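Local coordinates for alpha-glucosidase (Bacteroides thetaiotaomicron, PDB 5XFM), which hydrolyses beta-L-arabinopyranosides and alpha-galactosides as a bifunctional, calcium-binding glycoside hydrolase of family 97, at residues T36-Y40 with K52-G56; Y218-R222 with V234-M238; V356-L360 with G396-I400; A517-L521 with L580-N584. The protein carries 1 engineered substitution. Numbering follows the deposited sequence.

Contact 1: residues T36-Y40 with K52-G56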
loop_
_atom_site.group_PDB
_atom_site.type_symbol
_atom_site.label_atom_id
_atom_site.label_comp_id
_atom_site.label_asym_id
_atom_site.label_seq_id
_atom_site.Cartn_x
_atom_site.Cartn_y
_atom_site.Cartn_z
ATOM N N THR A 36 35.273 7.161 -6.132
ATOM C CA THR A 36 35.027 8.332 -5.307
ATOM C C THR A 36 33.708 8.159 -4.564
ATOM O O THR A 36 33.570 8.532 -3.401
ATOM C CB THR A 36 34.977 9.617 -6.158
ATOM O OG1 THR A 36 36.236 9.801 -6.817
ATOM C CG2 THR A 36 34.676 10.829 -5.290
ATOM N N LYS A 37 32.736 7.588 -5.256
ATOM C CA LYS A 37 31.424 7.385 -4.681
ATOM C C LYS A 37 30.986 5.932 -4.844
ATOM O O LYS A 37 30.835 5.448 -5.967
ATOM C CB LYS A 37 30.436 8.358 -5.328
ATOM C CG LYS A 37 29.027 8.276 -4.831
ATOM C CD LYS A 37 28.342 9.638 -4.960
ATOM C CE LYS A 37 28.675 10.327 -6.272
ATOM N NZ LYS A 37 28.391 11.791 -6.217
ATOM N N PRO A 38 30.811 5.220 -3.720
ATOM C CA PRO A 38 30.385 3.822 -3.773
ATOM C C PRO A 38 29.051 3.686 -4.494
ATOM O O PRO A 38 28.161 4.513 -4.300
ATOM C CB PRO A 38 30.256 3.436 -2.295
ATOM C CG PRO A 38 30.033 4.724 -1.588
ATOM C CD PRO A 38 30.877 5.717 -2.335
ATOM N N CYS A 39 28.914 2.660 -5.321
ATOM C CA CYS A 39 27.702 2.515 -6.101
ATOM C C CYS A 39 27.394 1.063 -6.438
ATOM O O CYS A 39 28.201 0.177 -6.197
ATOM C CB CYS A 39 27.806 3.351 -7.382
ATOM S SG CYS A 39 29.290 3.031 -8.364
ATOM N N TYR A 40 26.197 0.834 -6.965
ATOM C CA TYR A 40 25.780 -0.481 -7.428
ATOM C C TYR A 40 25.082 -0.316 -8.770
ATOM O O TYR A 40 24.725 0.795 -9.147
ATOM C CB TYR A 40 24.854 -1.155 -6.412
ATOM C CG TYR A 40 23.489 -0.512 -6.321
ATOM C CD1 TYR A 40 23.311 0.673 -5.620
ATOM C CD2 TYR A 40 22.379 -1.092 -6.925
ATOM C CE1 TYR A 40 22.073 1.272 -5.529
ATOM C CE2 TYR A 40 21.135 -0.499 -6.838
ATOM C CZ TYR A 40 20.990 0.682 -6.140
ATOM O OH TYR A 40 19.761 1.283 -6.048
ATOM N N LYS A 52 24.738 2.798 -12.639
ATOM C CA LYS A 52 25.492 3.003 -11.419
ATOM C C LYS A 52 24.789 3.990 -10.488
ATOM O O LYS A 52 24.645 5.180 -10.785
ATOM C CB LYS A 52 26.888 3.469 -11.789
ATOM C CG LYS A 52 27.681 2.342 -12.447
ATOM C CD LYS A 52 29.042 2.789 -12.892
ATOM C CE LYS A 52 29.847 3.260 -11.720
ATOM N NZ LYS A 52 31.288 2.939 -11.902
ATOM N N SER A 53 24.334 3.451 -9.361
ATOM C CA SER A 53 23.483 4.165 -8.414
ATOM C C SER A 53 24.187 4.296 -7.074
ATOM O O SER A 53 24.759 3.331 -6.579
ATOM C CB SER A 53 22.156 3.427 -8.233
ATOM O OG SER A 53 21.467 3.278 -9.463
ATOM N N PRO A 54 24.143 5.490 -6.478
ATOM C CA PRO A 54 24.959 5.784 -5.297
ATOM C C PRO A 54 24.554 4.986 -4.054
ATOM O O PRO A 54 23.383 4.635 -3.876
ATOM C CB PRO A 54 24.730 7.288 -5.073
ATOM C CG PRO A 54 24.126 7.795 -6.340
ATOM C CD PRO A 54 23.365 6.654 -6.915
ATOM N N LEU A 55 25.547 4.680 -3.227
ATOM C CA LEU A 55 25.343 4.036 -1.933
ATOM C C LEU A 55 25.928 4.919 -0.847
ATOM O O LEU A 55 26.705 5.828 -1.129
ATOM C CB LEU A 55 26.000 2.654 -1.890
ATOM C CG LEU A 55 25.410 1.513 -2.715
ATOM C CD1 LEU A 55 26.384 0.348 -2.760
ATOM C CD2 LEU A 55 24.089 1.074 -2.111
ATOM N N GLY A 56 25.563 4.662 0.401
ATOM C CA GLY A 56 26.272 5.303 1.489
ATOM C C GLY A 56 25.417 6.207 2.334
ATOM O O GLY A 56 24.194 6.253 2.174
#
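The ring of Tyr-40 folds back over the neighbouring strand because its chi1 is p (70°). Ser-53 CB lies over one ring face, 3.9 Å from the centroid in a CH-pi contact, while Leu-55 CD2 comes to 3.6 Å from Tyr-40 CD1. Leu-55, in an m,t rotamer, points toward 36-40, and its CB stands 4.3 Å from Pro-38 CB. Beyond the two segments, the Tyr-40 hydroxyl is held by Gly-145 O, and Ser-53 OG, with chi1 m, bonds to Glu-51 O and Arg-147 N. Strands 39-44 and 47-59 form a beta hairpin in the N-terminal domain, whose family belongs to the galactose mutarotase-like clan. Ser-53 N donates to Tyr-40 O at 2.7 Å and Tyr-40 N to Ser-53 O at 2.9 Å, making the antiparallel hydrogen-bonded pair. Cys-39 and Pro-54 are the adjoining non-hydrogen-bonded pair, with CA atoms 4.3 Å apart and diverging side chains. Leu-55 N to Pro-38 O, 2.8 Å, extends the pairing. Cys-39 takes chi1 p, which sets SG 3.4 Å from CE of Lys-52; that lysine makes a cation-pi contact with Phe-31. Gly-56 adopts a positive phi of 118°, where a CB would jam against the preceding carbonyl and lie 3.9 Å from Pro-38 CG.

Contact 2: residues Y218-R222 with V234-M238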
loop_
_atom_site.group_PDB
_atom_site.type_symbol
_atom_site.label_atom_id
_atom_site.label_comp_id
_atom_site.label_asym_id
_atom_site.label_seq_id
_atom_site.Cartn_x
_atom_site.Cartn_y
_atom_site.Cartn_z
ATOM N N TYR A 218 13.380 4.329 12.779
ATOM C CA TYR A 218 13.809 5.157 11.658
ATOM C C TYR A 218 12.699 6.112 11.240
ATOM O O TYR A 218 11.624 6.136 11.837
ATOM C CB TYR A 218 14.214 4.279 10.474
ATOM C CG TYR A 218 15.427 4.739 9.678
ATOM C CD1 TYR A 218 16.717 4.516 10.150
ATOM C CD2 TYR A 218 15.282 5.335 8.430
ATOM C CE1 TYR A 218 17.831 4.895 9.423
ATOM C CE2 TYR A 218 16.397 5.722 7.687
ATOM C CZ TYR A 218 17.670 5.498 8.190
ATOM O OH TYR A 218 18.782 5.877 7.465
ATOM N N CYS A 219 12.971 6.891 10.202
ATOM C CA CYS A 219 11.962 7.744 9.598
ATOM C C CYS A 219 11.450 7.066 8.334
ATOM O O CYS A 219 12.095 6.159 7.811
ATOM C CB CYS A 219 12.551 9.117 9.269
ATOM S SG CYS A 219 13.947 9.030 8.113
ATOM N N GLY A 220 10.290 7.496 7.851
ATOM C CA GLY A 220 9.823 7.075 6.543
ATOM C C GLY A 220 10.580 7.883 5.506
ATOM O O GLY A 220 10.852 9.061 5.723
ATOM N N SER A 221 10.947 7.263 4.390
ATOM C CA SER A 221 11.686 7.989 3.364
ATOM C C SER A 221 10.897 8.085 2.063
ATOM O O SER A 221 9.835 7.475 1.919
ATOM C CB SER A 221 13.045 7.334 3.111
ATOM O OG SER A 221 13.938 7.600 4.178
ATOM N N ARG A 222 11.433 8.852 1.122
ATOM C CA ARG A 222 10.785 9.064 -0.169
ATOM C C ARG A 222 11.858 9.296 -1.232
ATOM O O ARG A 222 13.051 9.247 -0.926
ATOM C CB ARG A 222 9.842 10.257 -0.111
ATOM C CG ARG A 222 10.583 11.569 -0.097
ATOM C CD ARG A 222 9.671 12.746 0.059
ATOM N NE ARG A 222 10.446 13.976 0.029
ATOM C CZ ARG A 222 11.019 14.512 1.095
ATOM N NH1 ARG A 222 10.904 13.915 2.269
ATOM N NH2 ARG A 222 11.716 15.633 0.980
ATOM N N VAL A 234 17.338 8.900 -2.074
ATOM C CA VAL A 234 16.534 8.696 -0.884
ATOM C C VAL A 234 16.550 9.965 -0.037
ATOM O O VAL A 234 17.612 10.431 0.379
ATOM C CB VAL A 234 17.049 7.514 -0.051
ATOM C CG1 VAL A 234 16.303 7.444 1.294
ATOM C CG2 VAL A 234 16.896 6.216 -0.834
ATOM N N ALA A 235 15.374 10.540 0.187
ATOM C CA ALA A 235 15.265 11.766 0.961
ATOM C C ALA A 235 14.542 11.512 2.276
ATOM O O ALA A 235 13.594 10.725 2.327
ATOM C CB ALA A 235 14.539 12.843 0.154
ATOM N N PHE A 236 14.980 12.197 3.332
ATOM C CA PHE A 236 14.347 12.092 4.641
ATOM C C PHE A 236 13.188 13.095 4.714
ATOM O O PHE A 236 13.086 13.975 3.856
ATOM C CB PHE A 236 15.377 12.347 5.748
ATOM C CG PHE A 236 16.366 11.232 5.926
ATOM C CD1 PHE A 236 16.150 9.991 5.343
ATOM C CD2 PHE A 236 17.531 11.433 6.656
ATOM C CE1 PHE A 236 17.067 8.969 5.496
ATOM C CE2 PHE A 236 18.452 10.414 6.812
ATOM C CZ PHE A 236 18.219 9.180 6.231
ATOM N N PRO A 237 12.305 12.966 5.728
ATOM C CA PRO A 237 11.154 13.879 5.798
ATOM C C PRO A 237 11.538 15.354 5.900
ATOM O O PRO A 237 12.644 15.689 6.327
ATOM C CB PRO A 237 10.409 13.422 7.065
ATOM C CG PRO A 237 11.354 12.511 7.794
ATOM C CD PRO A 237 12.231 11.909 6.752
ATOM N N MET A 238 10.622 16.227 5.487
ATOM C CA MET A 238 10.836 17.664 5.560
ATOM C C MET A 238 10.676 18.179 6.991
ATOM O O MET A 238 9.853 17.675 7.746
ATOM C CB MET A 238 9.870 18.381 4.618
ATOM C CG MET A 238 9.982 17.896 3.182
ATOM S SD MET A 238 8.576 18.374 2.171
ATOM C CE MET A 238 7.259 17.459 2.965
#
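Next to the place where the N-terminal domain meets the catalytic barrel, the loop 218-222 runs into the short antiparallel pairing of strands 222-223 and 231-235. Arg-222 and Ala-235 form the hydrogen-bonded pair: Arg-222 N donates to Ala-235 O at 3.1 Å, and Ala-235 N returns the bond to Arg-222 O at 2.9 Å, nearly straight at 177°. The Arg-222 side chain, with chi2 and chi3 t after a chi1 of 74°, runs along segment 234-238. Ala-235 CB lies over one face of its guanidinium, 4.0 Å from Arg-222 CZ; Arg-222 NH1 makes a weak hydrogen bond of 2.7 Å to Phe-236 O, Arg-222 NH2 sits 3.6 Å from Met-238 CG, and NE bonds to His-191 O. Strand 231-235 belongs to an antiparallel sheet of the mutarotase-like N-terminal domain. Past it, the chain at Phe-236 and Pro-237 covers the loop: Cys-219 SG stands over one face of the Phe-236 ring, 4.1 Å from the centroid, in a sulfur-aromatic contact, and is 3.6 Å from Pro-237 CD. Tyr-218 CE2 approaches Phe-236 CE1 to 4.0 Å, with the ring planes steeply inclined, while the Tyr-218 hydroxyl bonds to Glu-142. On the barrel side, Asp-408 pairs by backbone with Gly-220, and Arg-439 NH2 donates to Ser-221 O.

Contact 3: residues V356-L360 with G396-I400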
loop_
_atom_site.group_PDB
_atom_site.type_symbol
_atom_site.label_atom_id
_atom_site.label_comp_id
_atom_site.label_asym_id
_atom_site.label_seq_id
_atom_site.Cartn_x
_atom_site.Cartn_y
_atom_site.Cartn_z
ATOM N N VAL A 356 -23.433 -8.131 14.212
ATOM C CA VAL A 356 -22.594 -7.079 13.649
ATOM C C VAL A 356 -21.694 -6.503 14.741
ATOM O O VAL A 356 -22.132 -6.305 15.874
ATOM C CB VAL A 356 -23.452 -5.930 13.040
ATOM C CG1 VAL A 356 -22.582 -4.732 12.668
ATOM C CG2 VAL A 356 -24.245 -6.416 11.837
ATOM N N GLU A 357 -20.438 -6.233 14.401
ATOM C CA GLU A 357 -19.513 -5.592 15.327
ATOM C C GLU A 357 -19.022 -4.271 14.749
ATOM O O GLU A 357 -19.151 -4.032 13.548
ATOM C CB GLU A 357 -18.356 -6.543 15.636
ATOM C CG GLU A 357 -18.712 -7.564 16.712
ATOM C CD GLU A 357 -17.870 -8.812 16.638
ATOM O OE1 GLU A 357 -17.529 -9.220 15.508
ATOM O OE2 GLU A 357 -17.552 -9.389 17.700
ATOM N N LEU A 358 -18.457 -3.411 15.593
ATOM C CA LEU A 358 -18.140 -2.051 15.163
ATOM C C LEU A 358 -16.653 -1.706 15.062
ATOM O O LEU A 358 -15.812 -2.232 15.792
ATOM C CB LEU A 358 -18.801 -1.038 16.100
ATOM C CG LEU A 358 -20.307 -1.142 16.301
ATOM C CD1 LEU A 358 -20.759 -0.025 17.207
ATOM C CD2 LEU A 358 -21.018 -1.065 14.961
ATOM N N PHE A 359 -16.355 -0.818 14.119
ATOM C CA PHE A 359 -15.091 -0.094 14.081
ATOM C C PHE A 359 -15.403 1.348 14.425
ATOM O O PHE A 359 -16.391 1.900 13.930
ATOM C CB PHE A 359 -14.434 -0.173 12.705
ATOM C CG PHE A 359 -13.596 -1.392 12.490
ATOM C CD1 PHE A 359 -14.165 -2.652 12.513
ATOM C CD2 PHE A 359 -12.242 -1.277 12.194
ATOM C CE1 PHE A 359 -13.403 -3.775 12.284
ATOM C CE2 PHE A 359 -11.471 -2.401 11.959
ATOM C CZ PHE A 359 -12.050 -3.649 12.005
ATOM N N LEU A 360 -14.589 1.960 15.275
ATOM C CA LEU A 360 -14.792 3.365 15.608
ATOM C C LEU A 360 -13.646 4.251 15.121
ATOM O O LEU A 360 -12.468 3.864 15.186
ATOM C CB LEU A 360 -14.986 3.538 17.115
ATOM C CG LEU A 360 -16.217 2.844 17.698
ATOM C CD1 LEU A 360 -16.384 3.185 19.172
ATOM C CD2 LEU A 360 -17.461 3.232 16.909
ATOM N N GLY A 396 -16.457 -4.337 23.670
ATOM C CA GLY A 396 -16.392 -5.352 22.637
ATOM C C GLY A 396 -16.271 -4.773 21.234
ATOM O O GLY A 396 -16.578 -5.448 20.251
ATOM N N VAL A 397 -15.845 -3.517 21.135
ATOM C CA VAL A 397 -15.531 -2.930 19.835
ATOM C C VAL A 397 -14.344 -3.712 19.288
ATOM O O VAL A 397 -13.442 -4.074 20.039
ATOM C CB VAL A 397 -15.206 -1.415 19.931
ATOM C CG1 VAL A 397 -14.809 -0.850 18.569
ATOM C CG2 VAL A 397 -16.399 -0.645 20.498
ATOM N N LYS A 398 -14.372 -4.000 17.990
ATOM C CA LYS A 398 -13.402 -4.887 17.369
ATOM C C LYS A 398 -12.329 -4.190 16.539
ATOM O O LYS A 398 -11.363 -4.826 16.122
ATOM C CB LYS A 398 -14.128 -5.904 16.488
ATOM C CG LYS A 398 -14.997 -6.879 17.259
ATOM C CD LYS A 398 -14.184 -7.529 18.369
ATOM C CE LYS A 398 -14.651 -8.939 18.654
ATOM N NZ LYS A 398 -13.626 -9.694 19.430
ATOM N N GLY A 399 -12.497 -2.899 16.280
ATOM C CA GLY A 399 -11.522 -2.194 15.472
ATOM C C GLY A 399 -11.559 -0.688 15.600
ATOM O O GLY A 399 -12.556 -0.117 16.046
ATOM N N ILE A 400 -10.454 -0.043 15.237
ATOM C CA ILE A 400 -10.422 1.409 15.190
ATOM C C ILE A 400 -9.845 1.932 13.880
ATOM O O ILE A 400 -8.949 1.324 13.280
ATOM C CB ILE A 400 -9.618 2.015 16.355
ATOM C CG1 ILE A 400 -8.203 1.446 16.407
ATOM C CG2 ILE A 400 -10.338 1.781 17.654
ATOM C CD1 ILE A 400 -7.310 2.173 17.390
HETATM O O HOH W 1 -18.851 -4.301 18.400
#
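Glu-357 opens the contact, pointing toward the other segment so that its OE2 comes within 3.1 Å of Lys-398 CE. The charges themselves stay too far apart for a salt bridge, Glu-357 OE2 to Lys-398 NZ being 4.3 Å. At Leu-358 the backbone takes over. Its N donates to a water (3.0 Å from Leu-358 N) that in turn donates to Gly-396 O (3.1 Å), while Leu-358 O receives Lys-398 N at 3.2 Å and, weakly, Gly-399 N at 3.4 Å. Gly-396 is the positive-phi C-prime residue of the Schellman motif ending helix 382-395, so the chain leaves the helix here and enters strand 399-403. Phe-359 pairs in parallel with Gly-399, CA atoms 4.4 Å apart, and Gly-399 CA lies over the Phe-359 ring in a CH-pi contact, 3.5 Å from its centroid. Leu-360 N donates to Gly-399 O at 3.0 Å; Leu-360 pairs with Ile-400, and its CG packs on Val-397 CG1 at 4.0 Å. Together, strand 357-363, helix 382-395 and strand 399-403 make a beta-alpha-beta crossover of the TIM-barrel domain, with Leu-358 and Leu-360 packing on helix 341-353. A CB on Gly-399 would fall 2.1 Å from Phe-359 CE2, so this ring, in its present rotamer, requires glycine, and cohesion rests on main-chain bonds and ring packing rather than paired charges.

Contact 4: residues A517-L521 with L580-N584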
loop_
_atom_site.group_PDB
_atom_site.type_symbol
_atom_site.label_atom_id
_atom_site.label_comp_id
_atom_site.label_asym_id
_atom_site.label_seq_id
_atom_site.Cartn_x
_atom_site.Cartn_y
_atom_site.Cartn_z
ATOM N N ALA A 517 -15.766 -5.622 -10.158
ATOM C CA ALA A 517 -14.402 -6.019 -10.488
ATOM C C ALA A 517 -13.399 -5.358 -9.553
ATOM O O ALA A 517 -12.367 -5.938 -9.211
ATOM C CB ALA A 517 -14.081 -5.664 -11.935
ATOM N N THR A 518 -13.713 -4.132 -9.153
ATOM C CA THR A 518 -12.846 -3.361 -8.273
ATOM C C THR A 518 -12.734 -3.975 -6.861
ATOM O O THR A 518 -11.746 -3.758 -6.159
ATOM C CB THR A 518 -13.367 -1.895 -8.207
ATOM O OG1 THR A 518 -12.783 -1.136 -9.273
ATOM C CG2 THR A 518 -13.051 -1.217 -6.885
ATOM N N THR A 519 -13.711 -4.782 -6.460
ATOM C CA THR A 519 -13.618 -5.473 -5.172
ATOM C C THR A 519 -12.559 -6.578 -5.206
ATOM O O THR A 519 -12.039 -6.999 -4.169
ATOM C CB THR A 519 -14.984 -6.069 -4.734
ATOM O OG1 THR A 519 -15.366 -7.138 -5.612
ATOM C CG2 THR A 519 -16.061 -4.984 -4.735
ATOM N N VAL A 520 -12.235 -7.039 -6.406
ATOM C CA VAL A 520 -11.205 -8.045 -6.573
ATOM C C VAL A 520 -9.862 -7.390 -6.898
ATOM O O VAL A 520 -8.808 -7.842 -6.442
ATOM C CB VAL A 520 -11.597 -9.048 -7.669
ATOM C CG1 VAL A 520 -10.493 -10.063 -7.877
ATOM C CG2 VAL A 520 -12.889 -9.750 -7.286
ATOM N N LEU A 521 -9.902 -6.323 -7.688
ATOM C CA LEU A 521 -8.685 -5.618 -8.069
ATOM C C LEU A 521 -7.963 -4.979 -6.883
ATOM O O LEU A 521 -6.744 -5.078 -6.776
ATOM C CB LEU A 521 -9.001 -4.542 -9.106
ATOM C CG LEU A 521 -9.459 -5.079 -10.462
ATOM C CD1 LEU A 521 -9.830 -3.938 -11.401
ATOM C CD2 LEU A 521 -8.396 -5.970 -11.078
ATOM N N LEU A 580 -11.414 -13.927 -11.508
ATOM C CA LEU A 580 -10.708 -13.076 -12.457
ATOM C C LEU A 580 -11.450 -11.752 -12.619
ATOM O O LEU A 580 -12.664 -11.719 -12.803
ATOM C CB LEU A 580 -10.541 -13.765 -13.813
ATOM C CG LEU A 580 -9.718 -12.938 -14.805
ATOM C CD1 LEU A 580 -8.666 -13.791 -15.471
ATOM C CD2 LEU A 580 -10.611 -12.291 -15.848
ATOM N N ALA A 581 -10.709 -10.656 -12.533
ATOM C CA ALA A 581 -11.298 -9.337 -12.662
ATOM C C ALA A 581 -10.496 -8.511 -13.651
ATOM O O ALA A 581 -9.258 -8.548 -13.652
ATOM C CB ALA A 581 -11.365 -8.645 -11.313
ATOM N N ALA A 582 -11.209 -7.792 -14.511
ATOM C CA ALA A 582 -10.549 -6.927 -15.480
ATOM C C ALA A 582 -11.313 -5.631 -15.662
ATOM O O ALA A 582 -12.542 -5.630 -15.641
ATOM C CB ALA A 582 -10.391 -7.642 -16.816
ATOM N N VAL A 583 -10.591 -4.522 -15.810
ATOM C CA VAL A 583 -11.233 -3.262 -16.190
ATOM C C VAL A 583 -10.435 -2.505 -17.249
ATOM O O VAL A 583 -9.210 -2.699 -17.403
ATOM C CB VAL A 583 -11.447 -2.307 -14.987
ATOM C CG1 VAL A 583 -12.362 -2.929 -13.934
ATOM C CG2 VAL A 583 -10.112 -1.878 -14.394
ATOM N N ASN A 584 -11.148 -1.628 -17.957
ATOM C CA ASN A 584 -10.578 -0.867 -19.069
ATOM C C ASN A 584 -10.716 0.649 -18.903
ATOM O O ASN A 584 -11.829 1.182 -18.859
ATOM C CB ASN A 584 -11.237 -1.304 -20.383
ATOM C CG ASN A 584 -10.792 -0.466 -21.576
ATOM O OD1 ASN A 584 -9.688 0.089 -21.600
ATOM N ND2 ASN A 584 -11.660 -0.371 -22.579
#
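Apolar packing accounts for the meeting of these segments. From helix 517-521, Ala-517, Val-520 and Leu-521 point toward the strand, where Ala-581 and Val-583 point back. Ala-581 CB sits among all three helical side chains, 4.1 Å from Ala-517 CB, 3.7 Å from Val-520 CB and 4.0 Å from Leu-521 CD2. Val-583 fills the next position, with CG1 3.8 Å from Ala-517 CB and CG2 3.6 Å from Leu-521 CD1. The small alanines allow a close approach: the axes come within 7.4 Å, at 111° between their directions, and Ala-517 O reaches Ala-581 CB at 3.6 Å. Polar interactions lie around the contact: Ala-517 O accepts the helical bond from Leu-521 N at 2.9 Å, and Arg-572 NH1, from the adjacent strand, bonds to the carbonyls of Val-520 and Leu-521. A helix of the catalytic barrel domain thus lies across the sheet of the C-terminal beta domain, the interdomain packing of a TIM barrel followed by an all-beta domain.

Overall arrangement
The four contacts follow one another along the chain and sample its three domains. Contacts 1 and 2 share one of the two antiparallel sheets of the N-terminal domain, their centres 19 Å apart and nearest atoms about 7 Å apart without touching. Contact 3 lies in the catalytic barrel, 33 Å from contact 2 and 49 Å from contact 1 between centres; contact 4, joining barrel to C-terminal domain, is 28 Å from contact 3 between centres. The calcium ion is bound by Glu-174, Glu-452 and Glu-458. Glu-452 follows directly on strand 448-451 of the parallel sheet to which contact 3 belongs, while Glu-174 comes from the N-terminal part that holds contacts 1 and 2, so the metal bridges both regions.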